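Flagellar basal body protein (Helicobacter pylori, PDB 5NPY) is the hook protein FlgE2, a probable building block of the flagellar hook, the curved segment that in bacterial flagella couples the rotary motor to the filament. Local coordinates at residues A[94-99]-A[522-527]; A[226-231]-A[264-269]; A[381-386]-A[392-397]. All coordinates share one frame; numbering follows the deposited sequence.

Contact 1: residues A[94-99]-A[522-527]; sequences KGWFVI and NLYEMQ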
loop_
_atom_site.group_PDB
_atom_site.type_symbol
_atom_site.label_atom_id
_atom_site.label_comp_id
_atom_site.label_asym_id
_atom_site.label_seq_id
_atom_site.Cartn_x
_atom_site.Cartn_y
_atom_site.Cartn_z
ATOM N N LYS A 94 22.709 -30.417 -22.943
ATOM C CA LYS A 94 24.129 -30.196 -23.174
ATOM C C LYS A 94 24.659 -29.156 -22.195
ATOM O O LYS A 94 24.046 -28.100 -22.010
ATOM C CB LYS A 94 24.383 -29.743 -24.612
ATOM C CG LYS A 94 25.451 -30.562 -25.343
ATOM C CD LYS A 94 25.032 -32.031 -25.454
ATOM C CE LYS A 94 26.021 -32.856 -26.263
ATOM N NZ LYS A 94 25.743 -34.315 -26.103
ATOM N N GLY A 95 25.803 -29.453 -21.579
ATOM C CA GLY A 95 26.379 -28.548 -20.602
ATOM C C GLY A 95 26.924 -29.213 -19.351
ATOM O O GLY A 95 26.819 -30.433 -19.176
ATOM N N TRP A 96 27.499 -28.401 -18.463
ATOM C CA TRP A 96 28.278 -28.896 -17.340
ATOM C C TRP A 96 28.013 -28.065 -16.103
ATOM O O TRP A 96 27.855 -26.844 -16.189
ATOM C CB TRP A 96 29.776 -28.845 -17.637
ATOM C CG TRP A 96 30.139 -29.533 -18.905
ATOM C CD1 TRP A 96 30.124 -29.010 -20.167
ATOM C CD2 TRP A 96 30.560 -30.884 -19.035
ATOM N NE1 TRP A 96 30.512 -29.959 -21.076
ATOM C CE2 TRP A 96 30.786 -31.119 -20.404
ATOM C CE3 TRP A 96 30.769 -31.922 -18.125
ATOM C CZ2 TRP A 96 31.214 -32.346 -20.881
ATOM C CZ3 TRP A 96 31.195 -33.140 -18.603
ATOM C CH2 TRP A 96 31.411 -33.341 -19.968
ATOM N N PHE A 97 27.974 -28.738 -14.956
ATOM C CA PHE A 97 28.182 -28.053 -13.692
ATOM C C PHE A 97 29.599 -27.498 -13.663
ATOM O O PHE A 97 30.493 -27.994 -14.353
ATOM C CB PHE A 97 27.952 -29.009 -12.513
ATOM C CG PHE A 97 26.513 -29.441 -12.352
ATOM C CD1 PHE A 97 25.493 -28.505 -12.319
ATOM C CD2 PHE A 97 26.182 -30.785 -12.254
ATOM C CE1 PHE A 97 24.174 -28.893 -12.179
ATOM C CE2 PHE A 97 24.858 -31.182 -12.113
ATOM C CZ PHE A 97 23.854 -30.237 -12.079
ATOM N N VAL A 98 29.800 -26.447 -12.872
ATOM C CA VAL A 98 31.101 -25.798 -12.741
ATOM C C VAL A 98 31.539 -25.872 -11.295
ATOM O O VAL A 98 30.754 -25.561 -10.392
ATOM C CB VAL A 98 31.065 -24.329 -13.175
ATOM C CG1 VAL A 98 32.468 -23.892 -13.497
ATOM C CG2 VAL A 98 30.091 -24.134 -14.320
ATOM N N ILE A 99 32.791 -26.268 -11.079
ATOM C CA ILE A 99 33.362 -26.404 -9.743
ATOM C C ILE A 99 34.827 -25.986 -9.765
ATOM O O ILE A 99 35.448 -25.854 -10.820
ATOM C CB ILE A 99 33.250 -27.836 -9.195
ATOM C CG1 ILE A 99 34.160 -28.756 -9.991
ATOM C CG2 ILE A 99 31.802 -28.327 -9.226
ATOM C CD1 ILE A 99 34.101 -30.148 -9.493
ATOM N N ASN A 522 35.122 -38.034 -12.843
ATOM C CA ASN A 522 34.405 -36.960 -12.172
ATOM C C ASN A 522 34.413 -35.699 -13.027
ATOM O O ASN A 522 33.361 -35.115 -13.310
ATOM C CB ASN A 522 34.988 -36.716 -10.767
ATOM C CG ASN A 522 36.365 -36.042 -10.756
ATOM O OD1 ASN A 522 37.063 -35.910 -11.740
ATOM N ND2 ASN A 522 36.744 -35.616 -9.582
ATOM N N LEU A 523 35.585 -35.304 -13.509
ATOM C CA LEU A 523 35.832 -33.946 -13.954
ATOM C C LEU A 523 36.383 -33.917 -15.369
ATOM O O LEU A 523 37.040 -34.859 -15.823
ATOM C CB LEU A 523 36.840 -33.287 -13.026
ATOM C CG LEU A 523 36.653 -32.229 -11.962
ATOM C CD1 LEU A 523 35.790 -32.743 -10.887
ATOM C CD2 LEU A 523 38.043 -32.007 -11.425
ATOM N N TYR A 524 36.114 -32.813 -16.048
ATOM C CA TYR A 524 36.752 -32.443 -17.301
ATOM C C TYR A 524 37.372 -31.060 -17.110
ATOM O O TYR A 524 37.219 -30.441 -16.058
ATOM C CB TYR A 524 35.752 -32.501 -18.467
ATOM C CG TYR A 524 35.198 -33.895 -18.707
ATOM C CD1 TYR A 524 34.283 -34.472 -17.825
ATOM C CD2 TYR A 524 35.597 -34.642 -19.809
ATOM C CE1 TYR A 524 33.790 -35.752 -18.039
ATOM C CE2 TYR A 524 35.104 -35.907 -20.032
ATOM C CZ TYR A 524 34.208 -36.462 -19.146
ATOM O OH TYR A 524 33.729 -37.731 -19.372
ATOM N N GLU A 525 38.091 -30.582 -18.123
ATOM C CA GLU A 525 38.859 -29.350 -18.007
ATOM C C GLU A 525 39.122 -28.831 -19.408
ATOM O O GLU A 525 39.168 -29.605 -20.365
ATOM C CB GLU A 525 40.179 -29.588 -17.270
ATOM C CG GLU A 525 40.551 -28.529 -16.285
ATOM C CD GLU A 525 41.964 -28.716 -15.780
ATOM O OE1 GLU A 525 42.326 -28.097 -14.759
ATOM O OE2 GLU A 525 42.726 -29.491 -16.401
ATOM N N MET A 526 39.278 -27.519 -19.527
ATOM C CA MET A 526 39.660 -26.943 -20.807
ATOM C C MET A 526 41.174 -27.084 -21.021
ATOM O O MET A 526 41.945 -27.282 -20.075
ATOM C CB MET A 526 39.219 -25.478 -20.873
ATOM C CG MET A 526 37.726 -25.273 -20.574
ATOM S SD MET A 526 37.165 -23.543 -20.451
ATOM C CE MET A 526 37.857 -23.048 -18.859
ATOM N N GLN A 527 41.591 -26.991 -22.288
ATOM C CA GLN A 527 42.984 -27.192 -22.689
ATOM C C GLN A 527 43.214 -26.498 -24.032
ATOM O O GLN A 527 42.273 -26.007 -24.661
ATOM C CB GLN A 527 43.313 -28.685 -22.772
ATOM C CG GLN A 527 42.311 -29.462 -23.620
ATOM C CD GLN A 527 42.619 -30.938 -23.699
ATOM O OE1 GLN A 527 43.630 -31.404 -23.174
ATOM N NE2 GLN A 527 41.741 -31.686 -24.355
#

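Contact 2: residues A[226-231]-A[264-269]; sequences NQDINA and FTYGDA. With 144 (tris-hydroxymethyl-methyl-ammonium), chain B.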
loop_
_atom_site.group_PDB
_atom_site.type_symbol
_atom_site.label_atom_id
_atom_site.label_comp_id
_atom_site.label_asym_id
_atom_site.label_seq_id
_atom_site.Cartn_x
_atom_site.Cartn_y
_atom_site.Cartn_z
ATOM N N ASN A 226 -17.120 24.703 6.703
ATOM C CA ASN A 226 -16.612 24.305 5.395
ATOM C C ASN A 226 -17.098 22.927 4.930
ATOM O O ASN A 226 -16.615 22.437 3.906
ATOM C CB ASN A 226 -15.074 24.328 5.386
ATOM C CG ASN A 226 -14.505 25.727 5.638
ATOM O OD1 ASN A 226 -15.223 26.731 5.546
ATOM N ND2 ASN A 226 -13.207 25.795 5.954
ATOM N N GLN A 227 -18.016 22.295 5.654
ATOM C CA GLN A 227 -18.518 20.988 5.259
ATOM C C GLN A 227 -19.586 21.156 4.181
ATOM O O GLN A 227 -20.564 21.876 4.363
ATOM C CB GLN A 227 -19.058 20.226 6.465
ATOM C CG GLN A 227 -19.620 18.855 6.162
ATOM C CD GLN A 227 -18.542 17.858 5.918
ATOM O OE1 GLN A 227 -17.345 18.109 6.196
ATOM N NE2 GLN A 227 -18.932 16.710 5.354
ATOM N N ASP A 228 -19.352 20.541 3.037
ATOM C CA ASP A 228 -20.350 20.456 1.980
ATOM C C ASP A 228 -21.601 19.735 2.520
ATOM O O ASP A 228 -21.524 18.604 3.014
ATOM C CB ASP A 228 -19.723 19.713 0.785
ATOM C CG ASP A 228 -20.656 19.602 -0.440
ATOM O OD1 ASP A 228 -20.147 19.237 -1.520
ATOM O OD2 ASP A 228 -21.876 19.846 -0.337
ATOM N N ILE A 229 -22.748 20.410 2.466
ATOM C CA ILE A 229 -23.986 19.833 2.992
ATOM C C ILE A 229 -24.395 18.561 2.231
ATOM O O ILE A 229 -25.095 17.707 2.787
ATOM C CB ILE A 229 -25.099 20.902 2.974
ATOM C CG1 ILE A 229 -26.284 20.470 3.829
ATOM C CG2 ILE A 229 -25.557 21.221 1.541
ATOM C CD1 ILE A 229 -27.337 21.536 3.961
ATOM N N ASN A 230 -23.973 18.408 0.960
ATOM C CA ASN A 230 -24.174 17.161 0.212
ATOM C C ASN A 230 -23.234 16.045 0.660
ATOM O O ASN A 230 -23.467 14.884 0.291
ATOM C CB ASN A 230 -23.982 17.388 -1.294
ATOM C CG ASN A 230 -24.538 16.237 -2.142
ATOM O OD1 ASN A 230 -25.744 15.922 -2.060
ATOM N ND2 ASN A 230 -23.704 15.641 -2.971
ATOM N N ALA A 231 -22.176 16.368 1.410
ATOM C CA ALA A 231 -21.277 15.363 1.995
ATOM C C ALA A 231 -21.753 14.956 3.385
ATOM O O ALA A 231 -20.978 14.886 4.346
ATOM C CB ALA A 231 -19.838 15.883 2.041
ATOM N N PHE A 264 -33.277 29.551 -1.930
ATOM C CA PHE A 264 -31.870 29.206 -1.958
ATOM C C PHE A 264 -31.712 27.931 -2.780
ATOM O O PHE A 264 -32.608 27.079 -2.802
ATOM C CB PHE A 264 -31.322 28.986 -0.548
ATOM C CG PHE A 264 -31.600 30.108 0.410
ATOM C CD1 PHE A 264 -31.916 31.380 -0.040
ATOM C CD2 PHE A 264 -31.516 29.891 1.771
ATOM C CE1 PHE A 264 -32.156 32.414 0.848
ATOM C CE2 PHE A 264 -31.749 30.929 2.681
ATOM C CZ PHE A 264 -32.064 32.195 2.218
ATOM N N THR A 265 -30.573 27.804 -3.460
ATOM C CA THR A 265 -30.324 26.698 -4.380
ATOM C C THR A 265 -28.935 26.119 -4.147
ATOM O O THR A 265 -27.950 26.860 -4.105
ATOM C CB THR A 265 -30.442 27.150 -5.844
ATOM O OG1 THR A 265 -31.779 27.592 -6.122
ATOM C CG2 THR A 265 -30.054 26.027 -6.791
ATOM N N TYR A 266 -28.852 24.796 -4.042
ATOM C CA TYR A 266 -27.561 24.152 -3.873
ATOM C C TYR A 266 -26.763 24.222 -5.164
ATOM O O TYR A 266 -27.276 23.907 -6.246
ATOM C CB TYR A 266 -27.722 22.696 -3.431
ATOM C CG TYR A 266 -26.401 21.978 -3.266
ATOM C CD1 TYR A 266 -25.862 21.211 -4.305
ATOM C CD2 TYR A 266 -25.670 22.081 -2.074
ATOM C CE1 TYR A 266 -24.632 20.563 -4.163
ATOM C CE2 TYR A 266 -24.442 21.423 -1.920
ATOM C CZ TYR A 266 -23.937 20.663 -2.963
ATOM O OH TYR A 266 -22.739 20.020 -2.828
ATOM N N GLY A 267 -25.499 24.600 -5.033
ATOM C CA GLY A 267 -24.601 24.699 -6.166
ATOM C C GLY A 267 -23.428 25.602 -5.835
ATOM O O GLY A 267 -23.302 26.119 -4.725
ATOM N N ASP A 268 -22.553 25.767 -6.830
ATOM C CA ASP A 268 -21.381 26.643 -6.725
ATOM C C ASP A 268 -21.769 27.979 -6.089
ATOM O O ASP A 268 -22.559 28.739 -6.662
ATOM C CB ASP A 268 -20.758 26.850 -8.117
ATOM C CG ASP A 268 -19.416 27.626 -8.083
ATOM O OD1 ASP A 268 -18.567 27.379 -8.967
ATOM O OD2 ASP A 268 -19.207 28.483 -7.195
ATOM N N ALA A 269 -21.239 28.267 -4.895
ATOM C CA ALA A 269 -21.635 29.476 -4.172
ATOM C C ALA A 269 -21.362 30.765 -4.958
ATOM O O ALA A 269 -21.973 31.796 -4.655
ATOM C CB ALA A 269 -20.933 29.538 -2.803
HETATM C C1 144 B . -11.237 22.587 1.895
HETATM N N 144 B . -11.943 21.469 2.521
HETATM C C2 144 B . -13.020 21.979 3.369
HETATM O O2 144 B . -12.584 22.439 4.625
HETATM C C3 144 B . -11.021 20.687 3.337
HETATM O O3 144 B . -11.546 19.400 3.582
HETATM C C4 144 B . -12.556 20.545 1.551
HETATM O O4 144 B . -12.477 20.851 0.176
#

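Contact 3: residues A[381-386]-A[392-397]; sequences NSNDPT and KRKNQT. With 144 (tris-hydroxymethyl-methyl-ammonium), chain B.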
loop_
_atom_site.group_PDB
_atom_site.type_symbol
_atom_site.label_atom_id
_atom_site.label_comp_id
_atom_site.label_asym_id
_atom_site.label_seq_id
_atom_site.Cartn_x
_atom_site.Cartn_y
_atom_site.Cartn_z
ATOM N N ASN A 381 -16.255 17.294 0.933
ATOM C CA ASN A 381 -16.700 17.991 -0.256
ATOM C C ASN A 381 -17.081 16.969 -1.311
ATOM O O ASN A 381 -16.347 16.003 -1.532
ATOM C CB ASN A 381 -15.618 18.920 -0.826
ATOM C CG ASN A 381 -16.182 19.893 -1.824
ATOM O OD1 ASN A 381 -16.910 20.810 -1.458
ATOM N ND2 ASN A 381 -15.883 19.679 -3.095
ATOM N N SER A 382 -18.208 17.191 -1.972
ATOM C CA SER A 382 -18.628 16.283 -3.029
ATOM C C SER A 382 -18.516 16.984 -4.380
ATOM O O SER A 382 -18.630 18.213 -4.474
ATOM C CB SER A 382 -20.055 15.785 -2.785
ATOM O OG SER A 382 -20.975 16.805 -3.094
ATOM N N ASN A 383 -18.246 16.202 -5.421
ATOM C CA ASN A 383 -18.083 16.753 -6.767
ATOM C C ASN A 383 -19.462 16.879 -7.420
ATOM O O ASN A 383 -20.061 15.896 -7.850
ATOM C CB ASN A 383 -17.127 15.895 -7.589
ATOM C CG ASN A 383 -17.260 16.131 -9.106
ATOM O OD1 ASN A 383 -17.587 15.213 -9.867
ATOM N ND2 ASN A 383 -17.033 17.363 -9.537
ATOM N N ASP A 384 -19.961 18.107 -7.472
ATOM C CA ASP A 384 -21.222 18.424 -8.104
ATOM C C ASP A 384 -21.031 18.419 -9.625
ATOM O O ASP A 384 -20.189 19.161 -10.129
ATOM C CB ASP A 384 -21.718 19.779 -7.587
ATOM C CG ASP A 384 -23.028 20.250 -8.259
ATOM O OD1 ASP A 384 -23.471 19.649 -9.250
ATOM O OD2 ASP A 384 -23.655 21.231 -7.756
ATOM N N PRO A 385 -21.774 17.597 -10.378
ATOM C CA PRO A 385 -21.562 17.572 -11.833
ATOM C C PRO A 385 -21.838 18.897 -12.514
ATOM O O PRO A 385 -21.305 19.116 -13.598
ATOM C CB PRO A 385 -22.530 16.478 -12.311
ATOM C CG PRO A 385 -23.589 16.425 -11.257
ATOM C CD PRO A 385 -22.802 16.624 -9.974
ATOM N N THR A 386 -22.626 19.797 -11.922
ATOM C CA THR A 386 -22.879 21.073 -12.584
ATOM C C THR A 386 -21.796 22.120 -12.332
ATOM O O THR A 386 -21.944 23.255 -12.794
ATOM C CB THR A 386 -24.224 21.651 -12.160
ATOM O OG1 THR A 386 -24.224 21.863 -10.743
ATOM C CG2 THR A 386 -25.388 20.714 -12.569
ATOM N N LYS A 392 -14.255 26.599 -7.000
ATOM C CA LYS A 392 -13.168 26.381 -6.051
ATOM C C LYS A 392 -13.283 25.051 -5.318
ATOM O O LYS A 392 -12.274 24.555 -4.813
ATOM C CB LYS A 392 -13.113 27.527 -5.046
ATOM C CG LYS A 392 -12.752 28.822 -5.702
ATOM C CD LYS A 392 -12.833 29.989 -4.748
ATOM C CE LYS A 392 -12.141 31.174 -5.374
ATOM N NZ LYS A 392 -12.722 31.445 -6.728
ATOM N N ARG A 393 -14.485 24.466 -5.242
ATOM C CA ARG A 393 -14.643 23.199 -4.542
ATOM C C ARG A 393 -15.213 22.190 -5.524
ATOM O O ARG A 393 -16.190 21.488 -5.227
ATOM C CB ARG A 393 -15.532 23.368 -3.311
ATOM C CG ARG A 393 -15.026 24.432 -2.307
ATOM C CD ARG A 393 -16.064 24.628 -1.217
ATOM N NE ARG A 393 -16.328 23.359 -0.535
ATOM C CZ ARG A 393 -16.047 23.075 0.737
ATOM N NH1 ARG A 393 -15.530 23.977 1.563
ATOM N NH2 ARG A 393 -16.356 21.872 1.196
ATOM N N LYS A 394 -14.605 22.137 -6.713
ATOM C CA LYS A 394 -15.015 21.164 -7.713
ATOM C C LYS A 394 -14.677 19.734 -7.289
ATOM O O LYS A 394 -15.489 18.810 -7.475
ATOM C CB LYS A 394 -14.349 21.484 -9.053
ATOM C CG LYS A 394 -15.041 20.848 -10.242
ATOM C CD LYS A 394 -14.093 19.986 -11.011
ATOM C CE LYS A 394 -12.858 20.767 -11.431
ATOM N NZ LYS A 394 -11.741 19.823 -11.630
ATOM N N ASN A 395 -13.455 19.509 -6.803
ATOM C CA ASN A 395 -12.998 18.151 -6.531
ATOM C C ASN A 395 -13.606 17.579 -5.257
ATOM O O ASN A 395 -13.711 18.267 -4.232
ATOM C CB ASN A 395 -11.480 18.112 -6.411
ATOM C CG ASN A 395 -10.821 18.365 -7.695
ATOM O OD1 ASN A 395 -11.479 18.337 -8.727
ATOM N ND2 ASN A 395 -9.510 18.633 -7.667
ATOM N N GLN A 396 -13.971 16.299 -5.316
ATOM C CA GLN A 396 -14.355 15.592 -4.105
ATOM C C GLN A 396 -13.145 15.479 -3.194
ATOM O O GLN A 396 -12.027 15.219 -3.652
ATOM C CB GLN A 396 -14.896 14.206 -4.428
ATOM C CG GLN A 396 -14.769 13.229 -3.285
ATOM C CD GLN A 396 -15.785 12.139 -3.371
ATOM O OE1 GLN A 396 -16.942 12.384 -3.735
ATOM N NE2 GLN A 396 -15.371 10.909 -3.038
ATOM N N THR A 397 -13.355 15.709 -1.899
ATOM C CA THR A 397 -12.245 15.656 -0.957
ATOM C C THR A 397 -12.661 14.920 0.299
ATOM O O THR A 397 -13.813 14.984 0.732
ATOM C CB THR A 397 -11.679 17.073 -0.546
ATOM O OG1 THR A 397 -12.650 17.809 0.206
ATOM C CG2 THR A 397 -11.269 17.859 -1.765
HETATM C C1 144 B . -11.237 22.587 1.895
HETATM N N 144 B . -11.943 21.469 2.521
HETATM C C2 144 B . -13.020 21.979 3.369
HETATM O O2 144 B . -12.584 22.439 4.625
HETATM C C3 144 B . -11.021 20.687 3.337
HETATM O O3 144 B . -11.546 19.400 3.582
HETATM C C4 144 B . -12.556 20.545 1.551
HETATM O O4 144 B . -12.477 20.851 0.176
HETATM O O HOH W 1 -18.629 20.342 -6.746
#

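Contact 1: residues A[94-99]-A[522-527]
Trp96 brings CZ3 and CH2 of its indole against the ring of Tyr524: CZ3 comes to 3.5 Å from Tyr524 CD1, and CH2 sits over one face of the phenol ring, offset toward its rim. The two side chains cross at about a right angle and the ring planes are inclined at 48°, an oblique aromatic pair. Each ring has its CG anti to its own carbonyl carbon (chi1 -53° for Trp96 and -62° for Tyr524), which sends both into the gap between the backbones, where Trp96 CA and Tyr524 CA stay 9.2 Å apart. A second apolar touch lies beside it, where the CD1 methyls of Ile99 and Leu523 press together at 3.4 Å. Strand 121-123 lies against both pairs: Trp96 on Leu122, and Ile99 and Leu523 on Phe121. The indole NE1 is spent on Asp513. Residues 94-99 belong to the D1 region of the hook protein family, and here they meet the small hairpin of strands 517-519 and 523-525. Between the two segments the join is made by carbon alone, consistent with hydrophobic burial, while backbone bonding from Tyr524 goes to Leu122 of strand 121-123.

Contact 2: residues A[226-231]-A[264-269]
Asp228 OD2 takes two donors, the phenol of Tyr266 and a backbone amide of its own loop. Tyr266 OH gives its hydrogen to OD2 at 2.6 Å, meeting the syn lone pair, and the oxygen lies at the edge of the tyrosine ring, in its plane. The carboxylate and ring planes are inclined by only 20°, although the side chains cross at about a right angle. Asn230 N reaches the same OD2 over 2.9 Å from above the carboxylate plane, an Asx turn set within the type I turn from Asp228 to Ala231. With its CG anti to the backbone N (chi1 179°), Tyr266 stretches from the end of strand 260-266 across to this turn. Ile229 CG2 packs 3.6 Å from Tyr266 CE2, and Asn230 CB comes to 3.3 Å from Tyr266 OH. The other carboxylate oxygen, OD1, makes a salt bridge with Lys277 and accepts from the backbone N of Ser382; Lys277 also bonds the tyrosine hydroxyl. At the start of the segment Asn226 borders the tris-hydroxymethyl-methyl-ammonium site, its CB 3.2 Å from ligand O2. The buried carboxylate takes donors on both oxygens and pairs with Lys277, which would probably favour its charged form; the Tyr266 bond joins the turn to the end of strand 260-266.

Contact 3: residues A[381-386]-A[392-397]
Arg393 grips the amide of Asn381 side-on, NE and NH2 both donating to OD1, at 2.8 Å from NE; NH2 also donates to Asn226 O. Asn381 OD1 lies in the guanidinium plane, at its edge, but the amide plane is turned 58° away, and both nitrogens come to OD1 from the same face of the amide. A bend at chi3 (58°) folds the arginine back to make this grip. On the other arm of the amide, Asn381 ND2 donates to two backbone carbonyls, Arg393 O and Asn395 O, each at 2.8 Å, so four bonds fix the rotation of this buried group. The backbones meet as an antiparallel hydrogen-bonded pair, Asn381 with Thr397, where strands 370-381 and 396-406 come together at the base of their connecting loop; Thr397 N to Asn381 O measures 3.0 Å, while the return bond is weak. Further into the loop Asn383 ND2 reaches Lys394 O at 3.0 Å, and a water links Ser382 O, Asp384 N and Arg393 O. Asp384 OD1 accepts from Thr386 N, forming an Asx turn, and from Thr386 OG1. The C4-O4 arm of the tris-hydroxymethyl-methyl-ammonium lies over one face of the guanidinium, O4 offset toward its rim; O4 makes a weak hydrogen bond to Thr397 OG1, which also bonds Thr380. Thr380 and Glu399 hold the ligand as well.

In the fold
Contact 1 joins segments 423 positions apart, and contacts 2 and 3 both fall, one after the other, within the loop it closes. Contact 1 lies on the opposite side of the chain's centre, its own centre 79 Å from that of contact 2 and 71 Å from that of contact 3, in keeping with an elongated molecule whose D1 region brings early and late strands together. Contacts 2 and 3 touch, centres 10 Å apart: strand 260-266 belongs to a mixed sheet, strands 370-381 and 396-406 are neighbours in an antiparallel one, and the loop after helix 221-226 bonds to both sides of the 382-395 loop. Both contribute residues to the pocket of the bound tris-hydroxymethyl-methyl-ammonium.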